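Local coordinates for protein cycloalternan-forming enzyme (Listeria monocytogenes serovar 1/2a, PDB 5F7U) that belongs to glycoside hydrolase family 31, with a TIM-barrel domain, flanking beta domains and a family 6 carbohydrate-binding module, at residues D516-Q521 with S568-F573; F253-D258 with S626-D631; N677-A680 with D684-I687; Q603-D608 with E671-W676. The protein carries 1 engineered substitution. All coordinates share one frame; numbering follows the deposited sequence.

How the contacts relate
Contacts 1, 3 and 4 lie within the TIM-barrel domain, whereas contact 2 joins that domain to the galactose mutarotase-like one. Contacts 3 and 4 share helix 675-682 and touch: Asn677 ND2 is 2.9 Å from Glu672 O, a probable hydrogen bond. Contacts 2 and 4 alternate along the chain and meet where Tyr257 CD2 packs 4.1 Å from Gln603 NE2. Contact 1 stands apart, its nearest atoms about 8 Å from contact 2 and about 29 Å from contact 3. The side chains of Trp518, Glu255 and Arg673, in contacts 1, 2 and 4, lie about 12, 11 and 11 Å from a bound alpha-D-glucopyranose, too far for direct contact.

Contact 1: D516-Q521 with S568-F573; sequences DWWTSQ and SSYFDF
Phe573 lays its ring along Thr519, and one turn earlier on the same helix Tyr570 meets the indole of Trp518. In Phe573, CB is 3.9 Å from Thr519 CG2. With CG anti to the backbone N (chi1 166°), the side chain runs past that of Thr519, in the opposite direction to it. Thr519 CB sits over the centre of one ring face, 3.4 Å from the centroid and only 5° off the normal, a CH-pi contact; CG and CD2 also meet the CG2 methyl. At the tip, CZ comes within 3.1 Å of Thr519 O. The contact packs helix 512-520 against helix 555-577, two helices of the family 31 TIM-barrel domain. The hydroxyl of Thr519 is held within its own helix by Val515 O. In the other pair, Trp518 NE1 donates to Tyr570 OH (2.8 Å). The bond is bent, at 143°, with the hydroxyl tilted somewhat out of the indole plane. The two rings meet rim to rim with planes nearly perpendicular, and Trp518 CD1 packs 3.9 Å from Tyr570 CZ. Tyr570 OH also bonds to Gln457 OE1, giving this buried hydroxyl two side-chain partners, while Arg522 makes a cation-pi contact with Trp518.

Contact 2: F253-D258 with S626-D631; sequences FGERYD and SYWAWD
Glu255 and Trp628 hold together two backbones that remain well separated, their CA atoms 9.9 Å apart at the nearest point. Residues 628-631 form the seventh strand of the closed parallel TIM barrel; residues 253-258 leave strand 250-254 of the mutarotase-like domain at a corner at Phe253. Gly254 has a positive phi (91°), a backbone shape that glycine adopts readily. Both touching side chains point at the opposite segment. In Glu255, CG lies anti to the backbone N (chi1 179°) and the chain stays extended beyond it, which carries the carboxylate across the gap to the edge of the indole. Trp628 NE1 donates to Glu255 OE2 at 2.9 Å, and the oxygen lies almost in the ring plane. It is approached from its anti side, out of the carboxylate plane, with the two flat groups close to perpendicular. Both residues are buried, and helix 607-622 touches each, Ala616 meeting Glu255 and Ala620 meeting Trp628. The corner is braced from a nearby residue: Arg256 grips Phe253 O side-on with NE at 2.9 Å and NH2 at 3.1 Å, and NH2 also donates to Glu268 O.

Contact 3: N677-A680 with D684-I687; sequences NAVA and DETI
Asp684 brings its carbonyl oxygen to 3.6 Å from CG2 of Val679, where the chain doubles back after helix 675-682. The same oxygen accepts from Ile687 N, closing a type I beta turn across Asp684-Ile687. The Asp684 carboxylate serves the turn as well: OD1 takes both Thr686 N (3.0 Å) and Thr686 OG1 (2.5 Å). The two donors come from one face of the carboxylate plane, the amide on the anti side and the hydroxyl on the syn side. The amide bond makes an Asx turn and caps the approach to the next helix. Glu685, exposed, follows; its CA lies 3.9 Å from Val679 CG1, the methyl set anti to the backbone N (chi1 168°). The CB of Thr686 points away from helix 675-682, and its hydroxyl also bonds to Lys646 NZ, linking the capping group to a lysine. Ile687 returns to the interface as the next helix starts. Its CB packs 3.8 Å from Val679 CG2, its CG2 methyl meets Ala678 CB at 4.0 Å, and CD1 rests near Ala678 O. This turn between helices 675-682 and 687-700 of the TIM-barrel domain is backed by helix 642-653, whose Ala642 and Tyr645 touch Ile687.

Contact 4: Q603-D608 with E671-W676; sequences QTSTFD and EERSPW
Arg673 reaches Ser605 with one guanidinium corner, and this is where the two loops meet closely: NH2 donates to Ser605 OG at 2.9 Å, nearly straight at 160° and close to the guanidinium plane. The hydroxyl in turn bonds to Ala633 O, and Arg673 NE to Gly634 O, so one short loop receives both side chains. A bend at chi2 (70°) folds the arginine back over its own segment, where Glu671 grips NH1 twice. One bond runs to Glu671 O (2.9 Å), in the carbonyl plane on a lone pair; the other is a salt bridge to OE1 (2.9 Å), through the anti lone pair. Four acceptor atoms thus fix the guanidinium's orientation, and the nearby carboxylate probably steadies its buried charge. The segments follow strands 597-599 and 657-660, the sixth and eighth of the TIM barrel, and each leads into a helix: Thr606 and Ser674 are the N-caps of helices 607-622 and 675-682. Beyond this one pair the segments stay apart: the CA atoms of Ser605 and Arg673 are 9.9 Å apart, and the whole contact buries only 64 Å². Thr606 and Asp608 are exposed to solvent. Glu671 N bonds to OE1 of Glu373, a magnesium ligand.

Contact 1: D516-Q521 with S568-F573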
loop_
_atom_site.group_PDB
_atom_site.type_symbol
_atom_site.label_atom_id
_atom_site.label_comp_id
_atom_site.label_asym_id
_atom_site.label_seq_id
_atom_site.Cartn_x
_atom_site.Cartn_y
_atom_site.Cartn_z
ATOM N N ASP A 516 -22.984 -11.449 15.354
ATOM C CA ASP A 516 -23.787 -12.574 14.872
ATOM C C ASP A 516 -25.161 -12.122 14.386
ATOM O O ASP A 516 -25.604 -12.556 13.321
ATOM C CB ASP A 516 -23.910 -13.678 15.942
ATOM C CG ASP A 516 -22.586 -14.441 16.160
ATOM O OD1 ASP A 516 -21.690 -14.414 15.269
ATOM O OD2 ASP A 516 -22.437 -15.067 17.231
ATOM N N TRP A 517 -25.812 -11.231 15.137
ATOM C CA TRP A 517 -27.104 -10.677 14.733
ATOM C C TRP A 517 -26.986 -9.876 13.444
ATOM O O TRP A 517 -27.687 -10.134 12.488
ATOM C CB TRP A 517 -27.716 -9.805 15.824
ATOM C CG TRP A 517 -28.896 -9.060 15.327
ATOM C CD1 TRP A 517 -30.092 -9.600 14.913
ATOM C CD2 TRP A 517 -29.007 -7.641 15.148
ATOM N NE1 TRP A 517 -30.932 -8.601 14.484
ATOM C CE2 TRP A 517 -30.298 -7.389 14.620
ATOM C CE3 TRP A 517 -28.139 -6.552 15.380
ATOM C CZ2 TRP A 517 -30.756 -6.090 14.330
ATOM C CZ3 TRP A 517 -28.591 -5.251 15.080
ATOM C CH2 TRP A 517 -29.893 -5.036 14.573
ATOM N N TRP A 518 -26.094 -8.900 13.436
ATOM C CA TRP A 518 -25.931 -8.006 12.277
ATOM C C TRP A 518 -25.665 -8.809 11.003
ATOM O O TRP A 518 -26.336 -8.605 9.984
ATOM C CB TRP A 518 -24.771 -7.072 12.550
ATOM C CG TRP A 518 -24.606 -5.942 11.592
ATOM C CD1 TRP A 518 -23.770 -5.903 10.502
ATOM C CD2 TRP A 518 -25.218 -4.648 11.680
ATOM N NE1 TRP A 518 -23.845 -4.663 9.890
ATOM C CE2 TRP A 518 -24.722 -3.875 10.593
ATOM C CE3 TRP A 518 -26.138 -4.060 12.577
ATOM C CZ2 TRP A 518 -25.109 -2.537 10.374
ATOM C CZ3 TRP A 518 -26.531 -2.725 12.359
ATOM C CH2 TRP A 518 -26.007 -1.979 11.258
ATOM N N THR A 519 -24.713 -9.746 11.085
ATOM C CA THR A 519 -24.365 -10.595 9.951
ATOM C C THR A 519 -25.495 -11.555 9.570
ATOM O O THR A 519 -25.714 -11.792 8.384
ATOM C CB THR A 519 -23.042 -11.343 10.155
ATOM O OG1 THR A 519 -23.133 -12.201 11.292
ATOM C CG2 THR A 519 -21.850 -10.344 10.306
ATOM N N SER A 520 -26.246 -12.063 10.559
ATOM C CA SER A 520 -27.389 -12.956 10.253
ATOM C C SER A 520 -28.409 -12.297 9.302
ATOM O O SER A 520 -29.063 -12.978 8.503
ATOM C CB SER A 520 -28.094 -13.471 11.522
ATOM O OG SER A 520 -28.885 -12.466 12.144
ATOM N N GLN A 521 -28.527 -10.971 9.387
ATOM C CA GLN A 521 -29.483 -10.219 8.578
ATOM C C GLN A 521 -29.065 -10.186 7.120
ATOM O O GLN A 521 -29.898 -10.010 6.232
ATOM C CB GLN A 521 -29.624 -8.784 9.094
ATOM C CG GLN A 521 -30.144 -8.680 10.521
ATOM C CD GLN A 521 -30.328 -7.239 10.934
ATOM O OE1 GLN A 521 -29.359 -6.483 11.007
ATOM N NE2 GLN A 521 -31.567 -6.844 11.194
ATOM N N SER A 568 -12.934 -6.756 9.565
ATOM C CA SER A 568 -12.585 -8.163 9.793
ATOM C C SER A 568 -13.826 -9.010 10.079
ATOM O O SER A 568 -13.906 -10.152 9.601
ATOM C CB SER A 568 -11.555 -8.314 10.916
ATOM O OG SER A 568 -12.085 -7.924 12.176
ATOM N N SER A 569 -14.800 -8.454 10.810
ATOM C CA SER A 569 -16.023 -9.223 11.128
ATOM C C SER A 569 -16.759 -9.624 9.860
ATOM O O SER A 569 -17.162 -10.791 9.710
ATOM C CB SER A 569 -16.964 -8.447 12.047
ATOM O OG SER A 569 -16.428 -8.360 13.356
ATOM N N TYR A 570 -16.926 -8.660 8.954
ATOM C CA TYR A 570 -17.587 -8.927 7.683
ATOM C C TYR A 570 -16.784 -9.862 6.787
ATOM O O TYR A 570 -17.366 -10.721 6.121
ATOM C CB TYR A 570 -17.814 -7.637 6.939
ATOM C CG TYR A 570 -19.166 -6.993 7.087
ATOM C CD1 TYR A 570 -19.416 -6.076 8.114
ATOM C CD2 TYR A 570 -20.170 -7.224 6.141
ATOM C CE1 TYR A 570 -20.648 -5.418 8.203
ATOM C CE2 TYR A 570 -21.403 -6.578 6.222
ATOM C CZ TYR A 570 -21.631 -5.668 7.256
ATOM O OH TYR A 570 -22.834 -4.977 7.334
ATOM N N PHE A 571 -15.461 -9.661 6.734
ATOM C CA PHE A 571 -14.586 -10.478 5.888
ATOM C C PHE A 571 -14.675 -11.952 6.308
ATOM O O PHE A 571 -14.870 -12.832 5.462
ATOM C CB PHE A 571 -13.124 -9.995 5.981
ATOM C CG PHE A 571 -12.148 -10.802 5.145
ATOM C CD1 PHE A 571 -12.132 -10.693 3.747
ATOM C CD2 PHE A 571 -11.228 -11.656 5.758
ATOM C CE1 PHE A 571 -11.228 -11.439 2.981
ATOM C CE2 PHE A 571 -10.336 -12.411 5.001
ATOM C CZ PHE A 571 -10.323 -12.297 3.610
ATOM N N ASP A 572 -14.540 -12.194 7.616
ATOM C CA ASP A 572 -14.610 -13.558 8.171
ATOM C C ASP A 572 -15.984 -14.168 7.957
ATOM O O ASP A 572 -16.106 -15.342 7.591
ATOM C CB ASP A 572 -14.309 -13.565 9.672
ATOM C CG ASP A 572 -12.870 -13.181 9.991
ATOM O OD1 ASP A 572 -12.042 -13.081 9.060
ATOM O OD2 ASP A 572 -12.587 -12.963 11.195
ATOM N N PHE A 573 -17.017 -13.365 8.185
ATOM C CA PHE A 573 -18.395 -13.838 7.988
ATOM C C PHE A 573 -18.653 -14.273 6.541
ATOM O O PHE A 573 -19.170 -15.374 6.307
ATOM C CB PHE A 573 -19.400 -12.777 8.433
ATOM C CG PHE A 573 -20.806 -13.036 7.958
ATOM C CD1 PHE A 573 -21.523 -14.132 8.436
ATOM C CD2 PHE A 573 -21.409 -12.172 7.037
ATOM C CE1 PHE A 573 -22.843 -14.379 7.998
ATOM C CE2 PHE A 573 -22.719 -12.407 6.604
ATOM C CZ PHE A 573 -23.426 -13.512 7.073
#

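Contact 2: F253-D258 with S626-D631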
loop_
_atom_site.group_PDB
_atom_site.type_symbol
_atom_site.label_atom_id
_atom_site.label_comp_id
_atom_site.label_asym_id
_atom_site.label_seq_id
_atom_site.Cartn_x
_atom_site.Cartn_y
_atom_site.Cartn_z
ATOM N N PHE A 253 3.707 4.518 8.269
ATOM C CA PHE A 253 2.706 5.175 9.136
ATOM C C PHE A 253 1.258 4.924 8.711
ATOM O O PHE A 253 0.354 5.710 9.026
ATOM C CB PHE A 253 2.957 6.690 9.291
ATOM C CG PHE A 253 4.342 7.046 9.776
ATOM C CD1 PHE A 253 5.393 7.229 8.871
ATOM C CD2 PHE A 253 4.591 7.251 11.144
ATOM C CE1 PHE A 253 6.663 7.596 9.302
ATOM C CE2 PHE A 253 5.877 7.643 11.590
ATOM C CZ PHE A 253 6.917 7.816 10.662
ATOM N N GLY A 254 1.031 3.816 8.010
ATOM C CA GLY A 254 -0.271 3.594 7.387
ATOM C C GLY A 254 -0.311 4.132 5.974
ATOM O O GLY A 254 0.675 4.034 5.233
ATOM N N GLU A 255 -1.467 4.651 5.585
ATOM C CA GLU A 255 -1.691 5.132 4.228
ATOM C C GLU A 255 -1.616 6.667 4.282
ATOM O O GLU A 255 -2.408 7.314 4.982
ATOM C CB GLU A 255 -3.050 4.638 3.752
ATOM C CG GLU A 255 -3.403 5.101 2.347
ATOM C CD GLU A 255 -4.767 4.597 1.926
ATOM O OE1 GLU A 255 -5.660 4.553 2.810
ATOM O OE2 GLU A 255 -4.930 4.240 0.743
ATOM N N ARG A 256 -0.623 7.238 3.605
ATOM C CA ARG A 256 -0.354 8.680 3.710
ATOM C C ARG A 256 -0.359 9.299 2.321
ATOM O O ARG A 256 0.197 8.724 1.381
ATOM C CB ARG A 256 0.991 8.917 4.423
ATOM C CG ARG A 256 1.058 8.324 5.843
ATOM C CD ARG A 256 0.128 9.094 6.772
ATOM N NE ARG A 256 -0.096 8.433 8.050
ATOM C CZ ARG A 256 -0.765 8.972 9.053
ATOM N NH1 ARG A 256 -1.240 10.221 8.963
ATOM N NH2 ARG A 256 -0.928 8.280 10.171
ATOM N N TYR A 257 -0.986 10.473 2.201
ATOM C CA TYR A 257 -1.286 11.074 0.894
ATOM C C TYR A 257 -0.385 12.249 0.552
ATOM O O TYR A 257 -0.354 12.712 -0.613
ATOM C CB TYR A 257 -2.759 11.548 0.889
ATOM C CG TYR A 257 -3.771 10.424 0.985
ATOM C CD1 TYR A 257 -4.017 9.769 2.215
ATOM C CD2 TYR A 257 -4.500 10.031 -0.137
ATOM C CE1 TYR A 257 -4.961 8.741 2.317
ATOM C CE2 TYR A 257 -5.446 8.999 -0.057
ATOM C CZ TYR A 257 -5.666 8.367 1.179
ATOM O OH TYR A 257 -6.592 7.369 1.283
ATOM N N ASP A 258 0.308 12.762 1.579
ATOM C CA ASP A 258 1.094 13.975 1.448
ATOM C C ASP A 258 2.524 13.751 0.962
ATOM O O ASP A 258 3.016 14.514 0.120
ATOM C CB ASP A 258 1.059 14.812 2.756
ATOM C CG ASP A 258 1.475 14.035 4.029
ATOM O OD1 ASP A 258 1.627 12.794 4.031
ATOM O OD2 ASP A 258 1.654 14.725 5.075
ATOM N N SER A 626 -0.790 -4.532 1.464
ATOM C CA SER A 626 -0.263 -4.825 0.132
ATOM C C SER A 626 -1.369 -4.859 -0.914
ATOM O O SER A 626 -1.152 -4.442 -2.047
ATOM C CB SER A 626 0.432 -6.188 0.200
ATOM O OG SER A 626 0.904 -6.645 -1.064
ATOM N N TYR A 627 -2.548 -5.363 -0.535
ATOM C CA TYR A 627 -3.649 -5.501 -1.508
ATOM C C TYR A 627 -4.399 -4.189 -1.570
ATOM O O TYR A 627 -5.488 -4.036 -0.991
ATOM C CB TYR A 627 -4.583 -6.648 -1.140
ATOM C CG TYR A 627 -3.941 -8.032 -1.122
ATOM C CD1 TYR A 627 -2.658 -8.282 -1.679
ATOM C CD2 TYR A 627 -4.624 -9.096 -0.528
ATOM C CE1 TYR A 627 -2.104 -9.565 -1.630
ATOM C CE2 TYR A 627 -4.091 -10.377 -0.496
ATOM C CZ TYR A 627 -2.836 -10.611 -1.039
ATOM O OH TYR A 627 -2.319 -11.899 -0.966
ATOM N N TRP A 628 -3.779 -3.239 -2.265
ATOM C CA TRP A 628 -4.211 -1.846 -2.262
ATOM C C TRP A 628 -4.766 -1.459 -3.637
ATOM O O TRP A 628 -4.184 -1.808 -4.671
ATOM C CB TRP A 628 -3.033 -0.959 -1.847
ATOM C CG TRP A 628 -3.293 0.535 -1.947
ATOM C CD1 TRP A 628 -3.718 1.370 -0.946
ATOM C CD2 TRP A 628 -3.122 1.352 -3.106
ATOM N NE1 TRP A 628 -3.843 2.644 -1.411
ATOM C CE2 TRP A 628 -3.488 2.666 -2.739
ATOM C CE3 TRP A 628 -2.686 1.099 -4.427
ATOM C CZ2 TRP A 628 -3.411 3.741 -3.627
ATOM C CZ3 TRP A 628 -2.654 2.164 -5.339
ATOM C CH2 TRP A 628 -2.989 3.473 -4.922
ATOM N N ALA A 629 -5.873 -0.707 -3.612
ATOM C CA ALA A 629 -6.535 -0.208 -4.818
ATOM C C ALA A 629 -6.678 1.298 -4.751
ATOM O O ALA A 629 -6.555 1.897 -3.689
ATOM C CB ALA A 629 -7.929 -0.808 -4.946
ATOM N N TRP A 630 -7.024 1.878 -5.895
ATOM C CA TRP A 630 -7.488 3.265 -5.952
ATOM C C TRP A 630 -8.548 3.354 -7.035
ATOM O O TRP A 630 -8.637 2.458 -7.884
ATOM C CB TRP A 630 -6.315 4.233 -6.210
ATOM C CG TRP A 630 -5.659 4.098 -7.579
ATOM C CD1 TRP A 630 -5.076 2.962 -8.115
ATOM C CD2 TRP A 630 -5.495 5.128 -8.555
ATOM N NE1 TRP A 630 -4.586 3.230 -9.380
ATOM C CE2 TRP A 630 -4.813 4.551 -9.672
ATOM C CE3 TRP A 630 -5.839 6.486 -8.599
ATOM C CZ2 TRP A 630 -4.495 5.292 -10.836
ATOM C CZ3 TRP A 630 -5.502 7.240 -9.759
ATOM C CH2 TRP A 630 -4.846 6.628 -10.856
ATOM N N ASP A 631 -9.367 4.410 -6.993
ATOM C CA ASP A 631 -10.306 4.683 -8.078
ATOM C C ASP A 631 -9.498 5.272 -9.240
ATOM O O ASP A 631 -9.134 6.439 -9.182
ATOM C CB ASP A 631 -11.381 5.709 -7.633
ATOM C CG ASP A 631 -12.165 5.276 -6.381
ATOM O OD1 ASP A 631 -12.287 4.080 -6.093
ATOM O OD2 ASP A 631 -12.691 6.168 -5.681
#

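Contact 3: N677-A680 with D684-I687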
loop_
_atom_site.group_PDB
_atom_site.type_symbol
_atom_site.label_atom_id
_atom_site.label_comp_id
_atom_site.label_asym_id
_atom_site.label_seq_id
_atom_site.Cartn_x
_atom_site.Cartn_y
_atom_site.Cartn_z
ATOM N N ASN A 677 -17.258 4.601 -21.530
ATOM C CA ASN A 677 -17.738 5.938 -21.179
ATOM C C ASN A 677 -16.685 7.020 -21.305
ATOM O O ASN A 677 -17.024 8.166 -21.630
ATOM C CB ASN A 677 -18.373 6.002 -19.783
ATOM C CG ASN A 677 -19.255 7.232 -19.620
ATOM O OD1 ASN A 677 -20.121 7.491 -20.461
ATOM N ND2 ASN A 677 -18.990 8.035 -18.592
ATOM N N ALA A 678 -15.422 6.665 -21.061
ATOM C CA ALA A 678 -14.333 7.633 -21.218
ATOM C C ALA A 678 -14.228 8.076 -22.683
ATOM O O ALA A 678 -14.082 9.268 -22.963
ATOM C CB ALA A 678 -13.014 7.073 -20.677
ATOM N N VAL A 679 -14.330 7.113 -23.609
ATOM C CA VAL A 679 -14.417 7.407 -25.045
ATOM C C VAL A 679 -15.594 8.366 -25.313
ATOM O O VAL A 679 -15.419 9.397 -25.991
ATOM C CB VAL A 679 -14.522 6.104 -25.896
ATOM C CG1 VAL A 679 -14.912 6.400 -27.349
ATOM C CG2 VAL A 679 -13.202 5.353 -25.866
ATOM N N ALA A 680 -16.777 8.051 -24.774
ATOM C CA ALA A 680 -17.980 8.872 -24.998
ATOM C C ALA A 680 -17.812 10.312 -24.481
ATOM O O ALA A 680 -18.089 11.263 -25.222
ATOM C CB ALA A 680 -19.204 8.209 -24.371
ATOM N N ASP A 684 -12.329 10.874 -27.391
ATOM C CA ASP A 684 -11.070 10.276 -27.815
ATOM C C ASP A 684 -11.200 8.764 -27.934
ATOM O O ASP A 684 -11.076 8.050 -26.935
ATOM C CB ASP A 684 -9.920 10.646 -26.852
ATOM C CG ASP A 684 -8.552 10.203 -27.371
ATOM O OD1 ASP A 684 -8.468 9.398 -28.337
ATOM O OD2 ASP A 684 -7.545 10.704 -26.816
ATOM N N GLU A 685 -11.415 8.287 -29.168
ATOM C CA GLU A 685 -11.622 6.862 -29.435
ATOM C C GLU A 685 -10.409 5.996 -29.072
ATOM O O GLU A 685 -10.565 4.815 -28.765
ATOM C CB GLU A 685 -12.045 6.628 -30.895
ATOM C CG GLU A 685 -13.476 7.095 -31.186
ATOM C CD GLU A 685 -14.002 6.714 -32.573
ATOM O OE1 GLU A 685 -13.486 5.766 -33.225
ATOM O OE2 GLU A 685 -14.982 7.357 -33.022
ATOM N N THR A 686 -9.209 6.594 -29.094
ATOM C CA THR A 686 -7.972 5.844 -28.820
ATOM C C THR A 686 -7.844 5.397 -27.349
ATOM O O THR A 686 -6.977 4.586 -27.035
ATOM C CB THR A 686 -6.705 6.628 -29.205
ATOM O OG1 THR A 686 -6.558 7.756 -28.327
ATOM C CG2 THR A 686 -6.771 7.098 -30.666
ATOM N N ILE A 687 -8.715 5.909 -26.473
ATOM C CA ILE A 687 -8.765 5.449 -25.078
ATOM C C ILE A 687 -9.016 3.941 -25.000
ATOM O O ILE A 687 -8.380 3.243 -24.204
ATOM C CB ILE A 687 -9.825 6.220 -24.257
ATOM C CG1 ILE A 687 -9.300 7.616 -23.888
ATOM C CG2 ILE A 687 -10.198 5.471 -22.983
ATOM C CD1 ILE A 687 -10.360 8.533 -23.310
#

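Contact 4: Q603-D608 with E671-W676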
loop_
_atom_site.group_PDB
_atom_site.type_symbol
_atom_site.label_atom_id
_atom_site.label_comp_id
_atom_site.label_asym_id
_atom_site.label_seq_id
_atom_site.Cartn_x
_atom_site.Cartn_y
_atom_site.Cartn_z
ATOM N N GLN A 603 -11.256 10.742 -4.064
ATOM C CA GLN A 603 -10.314 11.681 -4.685
ATOM C C GLN A 603 -10.855 12.249 -5.996
ATOM O O GLN A 603 -11.749 11.685 -6.630
ATOM C CB GLN A 603 -8.938 11.024 -4.893
ATOM C CG GLN A 603 -8.357 10.438 -3.606
ATOM C CD GLN A 603 -6.981 9.853 -3.811
ATOM O OE1 GLN A 603 -6.845 8.642 -3.972
ATOM N NE2 GLN A 603 -5.962 10.715 -3.886
ATOM N N THR A 604 -10.307 13.374 -6.416
ATOM C CA THR A 604 -10.774 14.013 -7.657
ATOM C C THR A 604 -9.998 13.544 -8.885
ATOM O O THR A 604 -8.889 13.007 -8.785
ATOM C CB THR A 604 -10.695 15.543 -7.592
ATOM O OG1 THR A 604 -9.369 15.920 -7.224
ATOM C CG2 THR A 604 -11.673 16.117 -6.577
ATOM N N SER A 605 -10.591 13.767 -10.051
ATOM C CA SER A 605 -9.975 13.370 -11.330
ATOM C C SER A 605 -8.945 14.401 -11.780
ATOM O O SER A 605 -9.137 15.124 -12.775
ATOM C CB SER A 605 -11.056 13.140 -12.391
ATOM O OG SER A 605 -11.830 12.001 -12.020
ATOM N N THR A 606 -7.834 14.445 -11.057
ATOM C CA THR A 606 -6.726 15.338 -11.419
ATOM C C THR A 606 -5.386 14.613 -11.283
ATOM O O THR A 606 -5.297 13.590 -10.598
ATOM C CB THR A 606 -6.646 16.591 -10.519
ATOM O OG1 THR A 606 -6.308 16.181 -9.194
ATOM C CG2 THR A 606 -7.958 17.362 -10.493
ATOM N N PHE A 607 -4.351 15.183 -11.910
ATOM C CA PHE A 607 -2.996 14.647 -11.754
ATOM C C PHE A 607 -2.478 14.823 -10.327
ATOM O O PHE A 607 -1.790 13.949 -9.809
ATOM C CB PHE A 607 -2.046 15.255 -12.787
ATOM C CG PHE A 607 -2.051 14.529 -14.097
ATOM C CD1 PHE A 607 -1.305 13.365 -14.253
ATOM C CD2 PHE A 607 -2.814 14.987 -15.180
ATOM C CE1 PHE A 607 -1.297 12.679 -15.462
ATOM C CE2 PHE A 607 -2.809 14.301 -16.404
ATOM C CZ PHE A 607 -2.048 13.144 -16.529
ATOM N N ASP A 608 -2.819 15.939 -9.678
ATOM C CA ASP A 608 -2.458 16.103 -8.259
ATOM C C ASP A 608 -3.024 14.959 -7.400
ATOM O O ASP A 608 -2.333 14.413 -6.517
ATOM C CB ASP A 608 -2.925 17.479 -7.736
ATOM C CG ASP A 608 -2.010 18.627 -8.157
ATOM O OD1 ASP A 608 -0.894 18.410 -8.682
ATOM O OD2 ASP A 608 -2.411 19.794 -7.964
ATOM N N GLU A 671 -21.272 9.377 -15.525
ATOM C CA GLU A 671 -19.966 9.628 -14.926
ATOM C C GLU A 671 -19.092 8.382 -14.813
ATOM O O GLU A 671 -18.013 8.459 -14.220
ATOM C CB GLU A 671 -20.139 10.269 -13.535
ATOM C CG GLU A 671 -20.643 11.715 -13.568
ATOM C CD GLU A 671 -19.660 12.717 -14.163
ATOM O OE1 GLU A 671 -18.447 12.465 -14.241
ATOM O OE2 GLU A 671 -20.107 13.797 -14.565
ATOM N N GLU A 672 -19.513 7.249 -15.393
ATOM C CA GLU A 672 -18.685 6.028 -15.310
ATOM C C GLU A 672 -17.244 6.297 -15.745
ATOM O O GLU A 672 -17.004 6.889 -16.817
ATOM C CB GLU A 672 -19.174 4.933 -16.250
ATOM C CG GLU A 672 -20.508 4.307 -15.943
ATOM C CD GLU A 672 -20.853 3.239 -16.970
ATOM O OE1 GLU A 672 -19.974 2.768 -17.763
ATOM O OE2 GLU A 672 -22.047 2.901 -17.026
ATOM N N ARG A 673 -16.293 5.815 -14.947
ATOM C CA ARG A 673 -14.891 5.815 -15.355
ATOM C C ARG A 673 -14.534 4.517 -16.107
ATOM O O ARG A 673 -13.390 4.066 -16.101
ATOM C CB ARG A 673 -13.982 6.037 -14.143
ATOM C CG ARG A 673 -13.617 7.508 -13.901
ATOM C CD ARG A 673 -14.800 8.325 -13.424
ATOM N NE ARG A 673 -14.376 9.626 -12.893
ATOM C CZ ARG A 673 -15.167 10.693 -12.806
ATOM N NH1 ARG A 673 -16.436 10.642 -13.239
ATOM N NH2 ARG A 673 -14.688 11.834 -12.295
ATOM N N SER A 674 -15.525 3.928 -16.770
ATOM C CA SER A 674 -15.288 2.791 -17.655
ATOM C C SER A 674 -14.609 3.276 -18.947
ATOM O O SER A 674 -14.752 4.458 -19.308
ATOM C CB SER A 674 -16.641 2.170 -17.990
ATOM O OG SER A 674 -17.432 3.107 -18.700
ATOM N N PRO A 675 -13.899 2.370 -19.678
ATOM C CA PRO A 675 -13.210 2.862 -20.882
ATOM C C PRO A 675 -14.181 3.275 -21.985
ATOM O O PRO A 675 -13.900 4.238 -22.690
ATOM C CB PRO A 675 -12.326 1.687 -21.315
ATOM C CG PRO A 675 -12.914 0.481 -20.644
ATOM C CD PRO A 675 -13.501 0.982 -19.347
ATOM N N TRP A 676 -15.324 2.585 -22.110
ATOM C CA TRP A 676 -16.320 2.958 -23.110
ATOM C C TRP A 676 -16.952 4.332 -22.799
ATOM O O TRP A 676 -17.142 5.155 -23.705
ATOM C CB TRP A 676 -17.371 1.827 -23.327
ATOM C CG TRP A 676 -18.097 1.407 -22.075
ATOM C CD1 TRP A 676 -19.240 1.953 -21.584
ATOM C CD2 TRP A 676 -17.733 0.351 -21.164
ATOM N NE1 TRP A 676 -19.603 1.331 -20.406
ATOM C CE2 TRP A 676 -18.694 0.351 -20.118
ATOM C CE3 TRP A 676 -16.675 -0.572 -21.111
ATOM C CZ2 TRP A 676 -18.654 -0.562 -19.051
ATOM C CZ3 TRP A 676 -16.615 -1.478 -20.028
ATOM C CH2 TRP A 676 -17.602 -1.458 -19.010
#